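Local coordinates for bifunctional protein PutA (Bdellovibrio bacteriovorus, PDB 5UR2) that probably carries out both steps of proline breakdown to glutamate, pairing an FAD-dependent proline dehydrogenase with an NAD-dependent aldehyde dehydrogenase, at residues 189-201 with 234-248. Sequence-based numbering, arbitrary orientation.
Sequences ALPKVNVSVKMTA and VFVNLDMEQYSVKHL. With P5F (N-propargylglycine-modified flavin adenine dinucleotide), chain F.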
ATOM      1  N   ALA B 189      69.439  16.823 -19.569  1.00 46.26           N
ATOM      2  CA  ALA B 189      68.791  17.776 -18.679  1.00 46.15           C
ATOM      3  C   ALA B 189      67.275  17.604 -18.689  1.00 38.11           C
ATOM      4  O   ALA B 189      66.675  17.212 -19.694  1.00 38.99           O
ATOM      5  CB  ALA B 189      69.144  19.210 -19.076  1.00 42.46           C
ATOM      6  N   LEU B 190      66.655  17.913 -17.549  1.00 36.11           N
ATOM      7  CA  LEU B 190      65.208  17.934 -17.394  1.00 38.86           C
ATOM      8  C   LEU B 190      64.733  19.343 -17.069  1.00 40.73           C
ATOM      9  O   LEU B 190      65.475  20.137 -16.476  1.00 36.12           O
ATOM     10  CB  LEU B 190      64.745  16.993 -16.275  1.00 37.53           C
ATOM     11  CG  LEU B 190      65.059  15.508 -16.419  1.00 39.79           C
ATOM     12  CD1 LEU B 190      64.626  14.749 -15.173  1.00 41.28           C
ATOM     13  CD2 LEU B 190      64.371  14.967 -17.651  1.00 39.87           C
ATOM     14  N   PRO B 191      63.490  19.675 -17.405  1.00 36.15           N
ATOM     15  CA  PRO B 191      62.957  20.970 -16.983  1.00 34.07           C
ATOM     16  C   PRO B 191      62.991  21.082 -15.467  1.00 37.68           C
ATOM     17  O   PRO B 191      62.693  20.123 -14.753  1.00 45.79           O
ATOM     18  CB  PRO B 191      61.525  20.956 -17.528  1.00 40.87           C
ATOM     19  CG  PRO B 191      61.571  19.966 -18.661  1.00 36.09           C
ATOM     20  CD  PRO B 191      62.552  18.933 -18.263  1.00 32.71           C
ATOM     21  N   LYS B 192      63.403  22.254 -14.979  1.00 35.77           N
ATOM     22  CA  LYS B 192      63.340  22.529 -13.550  1.00 34.82           C
ATOM     23  C   LYS B 192      61.951  22.966 -13.098  1.00 39.68           C
ATOM     24  O   LYS B 192      61.684  22.971 -11.890  1.00 37.31           O
ATOM     25  CB  LYS B 192      64.344  23.614 -13.173  1.00 30.28           C
ATOM     26  CG  LYS B 192      65.780  23.194 -13.290  1.00 32.42           C
ATOM     27  CD  LYS B 192      66.682  24.361 -12.944  1.00 35.45           C
ATOM     28  CE  LYS B 192      68.110  24.075 -13.334  1.00 36.19           C
ATOM     29  NZ  LYS B 192      68.235  24.338 -14.792  1.00 41.89           N
ATOM     30  N   VAL B 193      61.069  23.327 -14.032  1.00 32.95           N
ATOM     31  CA  VAL B 193      59.734  23.821 -13.725  1.00 32.36           C
ATOM     32  C   VAL B 193      58.723  22.925 -14.422  1.00 33.03           C
ATOM     33  O   VAL B 193      58.879  22.608 -15.605  1.00 39.01           O
ATOM     34  CB  VAL B 193      59.553  25.287 -14.157  1.00 34.54           C
ATOM     35  CG1 VAL B 193      58.095  25.720 -13.970  1.00 37.21           C
ATOM     36  CG2 VAL B 193      60.487  26.181 -13.376  1.00 29.53           C
ATOM     37  N   ASN B 194      57.694  22.519 -13.685  1.00 36.37           N
ATOM     38  CA  ASN B 194      56.737  21.510 -14.121  1.00 32.39           C
ATOM     39  C   ASN B 194      55.372  21.961 -13.626  1.00 32.61           C
ATOM     40  O   ASN B 194      55.203  22.196 -12.427  1.00 35.21           O
ATOM     41  CB  ASN B 194      57.138  20.137 -13.552  1.00 25.80           C
ATOM     42  CG  ASN B 194      56.295  18.977 -14.093  1.00 36.96           C
ATOM     43  OD1 ASN B 194      55.061  19.008 -14.051  1.00 30.58           O
ATOM     44  ND2 ASN B 194      56.971  17.923 -14.558  1.00 30.09           N
ATOM     45  N   VAL B 195      54.405  22.119 -14.532  1.00 25.28           N
ATOM     46  CA  VAL B 195      53.071  22.536 -14.121  1.00 32.76           C
ATOM     47  C   VAL B 195      52.059  21.503 -14.607  1.00 31.92           C
ATOM     48  O   VAL B 195      52.244  20.848 -15.639  1.00 26.91           O
ATOM     49  CB  VAL B 195      52.685  23.960 -14.609  1.00 34.20           C
ATOM     50  CG1 VAL B 195      53.776  24.966 -14.261  1.00 32.00           C
ATOM     51  CG2 VAL B 195      52.328  23.988 -16.097  1.00 25.09           C
ATOM     52  N   SER B 196      51.005  21.324 -13.809  1.00 26.81           N
ATOM     53  CA  SER B 196      49.906  20.419 -14.103  1.00 25.39           C
ATOM     54  C   SER B 196      48.651  21.231 -14.348  1.00 27.18           C
ATOM     55  O   SER B 196      48.377  22.189 -13.618  1.00 30.04           O
ATOM     56  CB  SER B 196      49.655  19.434 -12.958  1.00 27.35           C
ATOM     57  OG  SER B 196      50.744  18.537 -12.825  1.00 28.33           O
ATOM     58  N   VAL B 197      47.889  20.819 -15.364  1.00 28.23           N
ATOM     59  CA  VAL B 197      46.720  21.522 -15.869  1.00 26.15           C
ATOM     60  C   VAL B 197      45.473  20.641 -15.841  1.00 29.59           C
ATOM     61  O   VAL B 197      45.519  19.482 -16.254  1.00 26.12           O
ATOM     62  CB  VAL B 197      46.984  22.018 -17.308  1.00 31.21           C
ATOM     63  CG1 VAL B 197      45.774  22.767 -17.856  1.00 31.79           C
ATOM     64  CG2 VAL B 197      48.216  22.910 -17.341  1.00 35.46           C
ATOM     65  N   LYS B 198      44.354  21.206 -15.388  1.00 32.58           N
ATOM     66  CA  LYS B 198      43.074  20.491 -15.344  1.00 32.65           C
ATOM     67  C   LYS B 198      42.307  20.923 -16.576  1.00 34.37           C
ATOM     68  O   LYS B 198      42.001  22.133 -16.752  1.00 39.47           O
ATOM     69  CB  LYS B 198      42.312  20.753 -14.044  1.00 38.94           C
ATOM     70  CG  LYS B 198      42.113  19.638 -13.021  1.00 49.31           C
ATOM     71  CD  LYS B 198      43.166  19.296 -11.984  1.00 50.29           C
ATOM     72  CE  LYS B 198      43.198  17.866 -11.462  1.00 55.64           C
ATOM     73  NZ  LYS B 198      44.240  17.460 -10.511  1.00 59.06           N
ATOM     74  N   MET B 199      41.988  19.981 -17.455  1.00 32.00           N
ATOM     75  CA  MET B 199      41.408  20.320 -18.748  1.00 23.78           C
ATOM     76  C   MET B 199      40.051  21.028 -18.647  1.00 30.09           C
ATOM     77  O   MET B 199      39.847  22.069 -19.267  1.00 26.11           O
ATOM     78  CB  MET B 199      41.244  19.064 -19.618  1.00 22.05           C
ATOM     79  CG  MET B 199      40.843  19.392 -21.066  1.00 22.34           C
ATOM     80  SD  MET B 199      40.481  17.964 -22.093  1.00 33.17           S
ATOM     81  CE  MET B 199      38.981  17.337 -21.310  1.00 25.48           C
ATOM     82  N   THR B 200      39.110  20.472 -17.878  1.00 26.83           N
ATOM     83  CA  THR B 200      37.785  21.082 -17.845  1.00 26.70           C
ATOM     84  C   THR B 200      37.772  22.456 -17.192  1.00 30.17           C
ATOM     85  O   THR B 200      36.770  23.160 -17.304  1.00 34.23           O
ATOM     86  CB  THR B 200      36.800  20.174 -17.134  1.00 28.33           C
ATOM     87  OG1 THR B 200      37.125  20.133 -15.734  1.00 27.96           O
ATOM     88  CG2 THR B 200      36.886  18.787 -17.750  1.00 22.00           C
ATOM     89  N   ALA B 201      38.847  22.862 -16.520  1.00 27.28           N
ATOM     90  CA  ALA B 201      38.881  24.212 -15.989  1.00 27.98           C
ATOM     91  C   ALA B 201      39.040  25.267 -17.075  1.00 34.55           C
ATOM     92  O   ALA B 201      38.828  26.450 -16.794  1.00 38.42           O
ATOM     93  CB  ALA B 201      40.007  24.347 -14.974  1.00 24.61           C
ATOM     94  N   VAL B 234      59.508  24.454 -20.015  1.00 34.44           N
ATOM     95  CA  VAL B 234      58.705  24.030 -18.882  1.00 31.28           C
ATOM     96  C   VAL B 234      58.024  22.714 -19.228  1.00 28.36           C
ATOM     97  O   VAL B 234      57.609  22.496 -20.372  1.00 28.95           O
ATOM     98  CB  VAL B 234      57.697  25.143 -18.527  1.00 41.04           C
ATOM     99  CG1 VAL B 234      56.579  24.645 -17.622  1.00 26.90           C
ATOM    100  CG2 VAL B 234      58.447  26.322 -17.896  1.00 28.35           C
ATOM    101  N   PHE B 235      57.941  21.819 -18.244  1.00 32.48           N
ATOM    102  CA  PHE B 235      57.162  20.597 -18.380  1.00 29.74           C
ATOM    103  C   PHE B 235      55.690  20.906 -18.127  1.00 32.11           C
ATOM    104  O   PHE B 235      55.344  21.524 -17.113  1.00 36.71           O
ATOM    105  CB  PHE B 235      57.662  19.536 -17.399  1.00 30.87           C
ATOM    106  CG  PHE B 235      57.171  18.145 -17.699  1.00 31.82           C
ATOM    107  CD1 PHE B 235      55.844  17.794 -17.478  1.00 29.01           C
ATOM    108  CD2 PHE B 235      58.038  17.186 -18.200  1.00 29.69           C
ATOM    109  CE1 PHE B 235      55.380  16.513 -17.761  1.00 28.66           C
ATOM    110  CE2 PHE B 235      57.584  15.907 -18.492  1.00 31.09           C
ATOM    111  CZ  PHE B 235      56.244  15.568 -18.264  1.00 25.52           C
ATOM    112  N   VAL B 236      54.824  20.484 -19.047  1.00 30.79           N
ATOM    113  CA  VAL B 236      53.382  20.679 -18.906  1.00 27.39           C
ATOM    114  C   VAL B 236      52.709  19.318 -18.869  1.00 30.22           C
ATOM    115  O   VAL B 236      52.818  18.533 -19.824  1.00 28.95           O
ATOM    116  CB  VAL B 236      52.798  21.547 -20.024  1.00 27.08           C
ATOM    117  CG1 VAL B 236      51.334  21.840 -19.729  1.00 28.25           C
ATOM    118  CG2 VAL B 236      53.577  22.831 -20.128  1.00 33.09           C
ATOM    119  N   ASN B 237      52.022  19.040 -17.764  1.00 26.58           N
ATOM    120  CA  ASN B 237      51.317  17.788 -17.546  1.00 23.92           C
ATOM    121  C   ASN B 237      49.814  18.042 -17.562  1.00 27.95           C
ATOM    122  O   ASN B 237      49.330  18.964 -16.898  1.00 26.38           O
ATOM    123  CB  ASN B 237      51.736  17.151 -16.217  1.00 24.75           C
ATOM    124  CG  ASN B 237      51.322  15.704 -16.124  1.00 39.20           C
ATOM    125  OD1 ASN B 237      50.165  15.402 -15.830  1.00 44.30           O
ATOM    126  ND2 ASN B 237      52.259  14.799 -16.385  1.00 41.93           N
ATOM    127  N   LEU B 238      49.081  17.230 -18.320  1.00 21.59           N
ATOM    128  CA  LEU B 238      47.627  17.316 -18.378  1.00 21.13           C
ATOM    129  C   LEU B 238      47.080  16.288 -17.403  1.00 29.45           C
ATOM    130  O   LEU B 238      47.369  15.090 -17.546  1.00 27.03           O
ATOM    131  CB  LEU B 238      47.110  17.060 -19.798  1.00 21.53           C
ATOM    132  CG  LEU B 238      45.609  17.299 -20.029  1.00 27.39           C
ATOM    133  CD1 LEU B 238      45.260  18.754 -19.714  1.00 30.16           C
ATOM    134  CD2 LEU B 238      45.181  16.941 -21.448  1.00 22.17           C
ATOM    135  N   ASP B 239      46.353  16.757 -16.381  1.00 20.63           N
ATOM    136  CA  ASP B 239      45.773  15.834 -15.412  1.00 28.99           C
ATOM    137  C   ASP B 239      44.627  15.044 -16.041  1.00 27.20           C
ATOM    138  O   ASP B 239      44.147  15.345 -17.138  1.00 32.91           O
ATOM    139  CB  ASP B 239      45.301  16.566 -14.148  1.00 29.59           C
ATOM    140  CG  ASP B 239      46.468  17.034 -13.254  1.00 42.69           C
ATOM    141  OD1 ASP B 239      47.576  16.461 -13.334  1.00 47.01           O
ATOM    142  OD2 ASP B 239      46.278  17.964 -12.445  1.00 45.51           O
ATOM    143  N   MET B 240      44.183  14.014 -15.327  1.00 25.29           N
ATOM    144  CA  MET B 240      43.036  13.223 -15.751  1.00 24.40           C
ATOM    145  C   MET B 240      41.947  13.351 -14.709  1.00 23.69           C
ATOM    146  O   MET B 240      42.170  13.043 -13.528  1.00 23.43           O
ATOM    147  CB  MET B 240      43.384  11.751 -15.951  1.00 18.63           C
ATOM    148  CG  MET B 240      42.224  10.992 -16.557  1.00 21.18           C
ATOM    149  SD  MET B 240      41.792  11.603 -18.189  1.00 26.82           S
ATOM    150  CE  MET B 240      43.146  10.876 -19.119  1.00 24.51           C
ATOM    151  N   GLU B 241      40.771  13.776 -15.158  1.00 22.48           N
ATOM    152  CA  GLU B 241      39.625  13.993 -14.284  1.00 22.60           C
ATOM    153  C   GLU B 241      38.696  12.781 -14.333  1.00 21.40           C
ATOM    154  O   GLU B 241      39.159  11.654 -14.549  1.00 24.97           O
ATOM    155  CB  GLU B 241      38.911  15.294 -14.682  1.00 18.74           C
ATOM    156  CG  GLU B 241      39.797  16.519 -14.471  1.00 26.21           C
ATOM    157  CD  GLU B 241      39.360  17.734 -15.290  1.00 35.05           C
ATOM    158  OE1 GLU B 241      39.562  17.716 -16.522  1.00 28.82           O
ATOM    159  OE2 GLU B 241      38.836  18.716 -14.704  1.00 38.12           O
ATOM    160  N   GLN B 242      37.396  12.999 -14.131  1.00 21.07           N
ATOM    161  CA  GLN B 242      36.441  11.905 -13.981  1.00 23.55           C
ATOM    162  C   GLN B 242      36.240  11.144 -15.293  1.00 21.29           C
ATOM    163  O   GLN B 242      36.631  11.582 -16.380  1.00 20.91           O
ATOM    164  CB  GLN B 242      35.099  12.424 -13.457  1.00 23.70           C
ATOM    165  CG  GLN B 242      34.408  13.389 -14.378  1.00 34.04           C
ATOM    166  CD  GLN B 242      34.871  14.835 -14.189  1.00 42.57           C
ATOM    167  OE1 GLN B 242      35.734  15.143 -13.340  1.00 35.59           O
ATOM    168  NE2 GLN B 242      34.300  15.731 -14.991  1.00 46.32           N
ATOM    169  N   TYR B 243      35.616   9.968 -15.175  1.00 20.78           N
ATOM    170  CA  TYR B 243      35.528   9.073 -16.323  1.00 22.69           C
ATOM    171  C   TYR B 243      34.744   9.694 -17.481  1.00 27.74           C
ATOM    172  O   TYR B 243      35.041   9.412 -18.646  1.00 23.44           O
ATOM    173  CB  TYR B 243      34.903   7.744 -15.900  1.00 20.59           C
ATOM    174  CG  TYR B 243      35.014   6.673 -16.973  1.00 22.19           C
ATOM    175  CD1 TYR B 243      36.244   6.099 -17.281  1.00 24.45           C
ATOM    176  CD2 TYR B 243      33.894   6.250 -17.686  1.00 21.61           C
ATOM    177  CE1 TYR B 243      36.356   5.115 -18.250  1.00 19.94           C
ATOM    178  CE2 TYR B 243      33.991   5.261 -18.656  1.00 21.87           C
ATOM    179  CZ  TYR B 243      35.227   4.700 -18.935  1.00 20.05           C
ATOM    180  OH  TYR B 243      35.341   3.722 -19.903  1.00 26.68           O
ATOM    181  N   SER B 244      33.758  10.554 -17.188  1.00 24.27           N
ATOM    182  CA  SER B 244      32.967  11.164 -18.254  1.00 24.79           C
ATOM    183  C   SER B 244      33.809  12.018 -19.216  1.00 23.07           C
ATOM    184  O   SER B 244      33.353  12.301 -20.325  1.00 25.63           O
ATOM    185  CB  SER B 244      31.850  12.021 -17.656  1.00 20.45           C
ATOM    186  OG  SER B 244      32.416  13.043 -16.834  1.00 27.03           O
ATOM    187  N   VAL B 245      35.016  12.431 -18.834  1.00 18.15           N
ATOM    188  CA  VAL B 245      35.880  13.168 -19.743  1.00 18.73           C
ATOM    189  C   VAL B 245      37.176  12.427 -20.031  1.00 21.06           C
ATOM    190  O   VAL B 245      38.102  13.012 -20.599  1.00 21.26           O
ATOM    191  CB  VAL B 245      36.182  14.591 -19.220  1.00 21.00           C
ATOM    192  CG1 VAL B 245      34.886  15.385 -18.998  1.00 19.02           C
ATOM    193  CG2 VAL B 245      36.992  14.537 -17.931  1.00 19.36           C
ATOM    194  N   LYS B 246      37.284  11.150 -19.639  1.00 19.54           N
ATOM    195  CA  LYS B 246      38.569  10.470 -19.801  1.00 18.07           C
ATOM    196  C   LYS B 246      38.917  10.306 -21.274  1.00 23.01           C
ATOM    197  O   LYS B 246      40.021  10.654 -21.699  1.00 23.63           O
ATOM    198  CB  LYS B 246      38.564   9.099 -19.106  1.00 16.87           C
ATOM    199  CG  LYS B 246      39.948   8.431 -19.056  1.00 17.13           C
ATOM    200  CD  LYS B 246      40.244   7.543 -20.278  1.00 17.13           C
ATOM    201  CE  LYS B 246      39.268   6.354 -20.360  1.00 22.39           C
ATOM    202  NZ  LYS B 246      39.567   5.389 -21.487  1.00 16.83           N
ATOM    203  N   HIS B 247      37.989   9.754 -22.061  1.00 20.39           N
ATOM    204  CA  HIS B 247      38.265   9.527 -23.477  1.00 23.95           C
ATOM    205  C   HIS B 247      38.495  10.853 -24.201  1.00 23.15           C
ATOM    206  O   HIS B 247      39.435  10.984 -24.997  1.00 22.96           O
ATOM    207  CB  HIS B 247      37.113   8.721 -24.096  1.00 24.57           C
ATOM    208  CG  HIS B 247      37.350   8.312 -25.515  1.00 44.48           C
ATOM    209  ND1 HIS B 247      36.335   7.875 -26.346  1.00 48.71           N
ATOM    210  CD2 HIS B 247      38.482   8.286 -26.261  1.00 47.20           C
ATOM    211  CE1 HIS B 247      36.834   7.598 -27.538  1.00 47.08           C
ATOM    212  NE2 HIS B 247      38.133   7.842 -27.514  1.00 43.76           N
ATOM    213  N   LEU B 248      37.677  11.861 -23.897  1.00 23.41           N
ATOM    214  CA  LEU B 248      37.859  13.167 -24.519  1.00 25.23           C
ATOM    215  C   LEU B 248      39.240  13.744 -24.202  1.00 25.48           C
ATOM    216  O   LEU B 248      39.910  14.296 -25.080  1.00 25.80           O
ATOM    217  CB  LEU B 248      36.744  14.106 -24.065  1.00 19.52           C
ATOM    218  CG  LEU B 248      36.725  15.536 -24.607  1.00 25.13           C
ATOM    219  CD1 LEU B 248      36.570  15.536 -26.123  1.00 25.48           C
ATOM    220  CD2 LEU B 248      35.609  16.329 -23.948  1.00 22.13           C
TER
HETATM  221  PA  P5F F1001      46.840   3.035  -2.353  1.00 25.26           P
HETATM  222  O1A P5F F1001      47.861   1.880  -2.630  1.00 30.61           O
HETATM  223  O2A P5F F1001      46.199   3.067  -1.056  1.00 23.04           O
HETATM  224  O5B P5F F1001      45.636   3.050  -3.255  1.00 24.68           O
HETATM  225  C5B P5F F1001      44.417   3.735  -2.993  1.00 16.78           C
HETATM  226  C4B P5F F1001      43.602   3.788  -4.295  1.00 20.64           C
HETATM  227  O4B P5F F1001      43.034   2.552  -4.656  1.00 25.39           O
HETATM  228  C3B P5F F1001      42.445   4.744  -4.331  1.00 17.28           C
HETATM  229  O3B P5F F1001      42.839   6.049  -4.517  1.00 18.70           O
HETATM  230  C2B P5F F1001      41.644   4.231  -5.460  1.00 17.09           C
HETATM  231  O2B P5F F1001      42.188   4.688  -6.651  1.00 18.70           O
HETATM  232  C1B P5F F1001      41.846   2.761  -5.367  1.00 22.79           C
HETATM  233  N9A P5F F1001      40.792   2.058  -4.681  1.00 19.76           N
HETATM  234  C8A P5F F1001      40.334   2.260  -3.385  1.00 21.14           C
HETATM  235  N7A P5F F1001      39.359   1.376  -3.137  1.00 23.15           N
HETATM  236  C5A P5F F1001      39.156   0.559  -4.250  1.00 21.13           C
HETATM  237  C6A P5F F1001      38.290  -0.485  -4.567  1.00 30.15           C
HETATM  238  N6A P5F F1001      37.335  -0.962  -3.606  1.00 28.95           N
HETATM  239  N1A P5F F1001      38.334  -1.067  -5.781  1.00 25.32           N
HETATM  240  C2A P5F F1001      39.218  -0.658  -6.716  1.00 17.31           C
HETATM  241  N3A P5F F1001      40.060   0.382  -6.446  1.00 20.52           N
HETATM  242  C4A P5F F1001      40.063   0.994  -5.256  1.00 11.73           C
HETATM  243  N1  P5F F1001      44.239  10.804  -9.379  1.00 32.81           N
HETATM  244  C2  P5F F1001      43.468  10.989 -10.585  1.00 27.86           C
HETATM  245  O2  P5F F1001      42.350  10.207 -10.769  1.00 28.25           O
HETATM  246  N3  P5F F1001      43.858  11.952 -11.572  1.00 42.77           N
HETATM  247  C4  P5F F1001      45.005  12.768 -11.413  1.00 45.20           C
HETATM  248  O4  P5F F1001      45.329  13.689 -12.418  1.00 38.12           O
HETATM  249  C4X P5F F1001      45.815  12.581 -10.137  1.00 42.68           C
HETATM  250  N5  P5F F1001      46.936  13.458  -9.804  1.00 44.45           N
HETATM  251  C5X P5F F1001      47.895  12.932  -8.813  1.00 44.35           C
HETATM  252  C6  P5F F1001      49.302  13.437  -8.798  1.00 35.93           C
HETATM  253  C7  P5F F1001      50.247  12.872  -7.905  1.00 36.35           C
HETATM  254  C7M P5F F1001      51.668  13.391  -7.902  1.00 38.53           C
HETATM  255  C8  P5F F1001      49.866  11.820  -7.019  1.00 37.04           C
HETATM  256  C8M P5F F1001      50.845  11.192  -6.059  1.00 35.48           C
HETATM  257  C9  P5F F1001      48.537  11.334  -7.028  1.00 44.42           C
HETATM  258  C9A P5F F1001      47.536  11.925  -7.961  1.00 44.53           C
HETATM  259  N10 P5F F1001      46.167  11.405  -7.984  1.00 42.88           N
HETATM  260  C10 P5F F1001      45.415  11.631  -9.186  1.00 37.02           C
HETATM  261  C1' P5F F1001      45.624  10.521  -6.923  1.00 45.64           C
HETATM  262  C2' P5F F1001      46.006   9.054  -7.129  1.00 38.89           C
HETATM  263  O2' P5F F1001      45.347   8.582  -8.242  1.00 37.21           O
HETATM  264  C3' P5F F1001      45.710   8.138  -5.940  1.00 40.40           C
HETATM  265  O3' P5F F1001      44.350   8.135  -5.718  1.00 41.32           O
HETATM  266  C4' P5F F1001      46.390   8.531  -4.637  1.00 38.78           C
HETATM  267  O4' P5F F1001      47.568   9.182  -4.970  1.00 37.99           O
HETATM  268  C5' P5F F1001      46.592   7.388  -3.624  1.00 38.49           C
HETATM  269  O5' P5F F1001      46.973   6.161  -4.214  1.00 40.31           O
HETATM  270  P   P5F F1001      48.084   5.138  -3.622  1.00 31.20           P
HETATM  271  O1P P5F F1001      48.871   4.231  -4.644  1.00 39.18           O
HETATM  272  O2P P5F F1001      48.918   6.124  -2.722  1.00 31.65           O
HETATM  273  O3P P5F F1001      47.299   4.449  -2.354  1.00 26.14           O
HETATM  274  C21 P5F F1001      45.459  15.589  -9.451  1.00 57.11           C
HETATM  275  C22 P5F F1001      46.291  14.553  -9.697  1.00 60.85           C
HETATM  276  C23 P5F F1001      44.519  16.137 -10.538  1.00 57.60           C
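The carboxamide of Asn194 lies alongside the ring of Phe235, their planes 15° apart, and ND2 approaches the ring obliquely, 3.1 Å from CD1. Register partners on the same face of the sheet, they run side by side because both place CG anti to the backbone N (chi1 -173° for Asn194). Asn194 suits this buried place because its flat amide can follow the ring while OD1 is hydrogen-bonded to Thr141. A second flat group, the Glu241 carboxylate, meets Thr200 from the opposite direction: the syn lone pair of OE1 takes the Thr200 N-H, with N to OE1 3.1 Å and nearly straight at 168°. The other oxygen, OE2, lies beside OG1, at a spacing too short to be trusted in detail.

Asn194 and Phe235 open a parallel pairing of strands 194-197 and 235-238; Thr200 and Glu241 lie past its C-terminal end. Backbone bonds run from Phe235 N to Val193 O, Val195 N to Phe235 O, Asn237 N to Val195 O, Val197 N to Asn237 O and Asp239 N to Val197 O. Val195, Val197, Val236 and Leu238 turn outward to the surrounding helices; beta-branched valines favour extended backbone, and Val197 CG2 meets Val236 CG1 at 4.1 Å. Asn194, Ser196, Phe235 and Asn237 occupy the opposite face, inside the barrel.

At the strands' C-terminal ends, where TIM barrels carry their active sites, lies the flavin. Lys198 NZ is covalently bonded (1.4 Å) to C23, the end of a three-carbon bridge left by N-propargylglycine that reaches flavin N5. Asp239 OD2 lies 2.9 Å from that NZ, while OD1 makes a salt bridge with Arg300. The Met240 backbone pairs with the flavin pyrimidine: N donates to O4 (3.1 Å), and O accepts from N3 (2.8 Å).

The strands and helix 211-232 form a beta-alpha-beta unit of the proline dehydrogenase barrel. Strand 138-144 pairs with 194-197, strand 268-273 with 235-238; helix 152-173 packs against Val193 and Val197, helix 246-257 against Leu238.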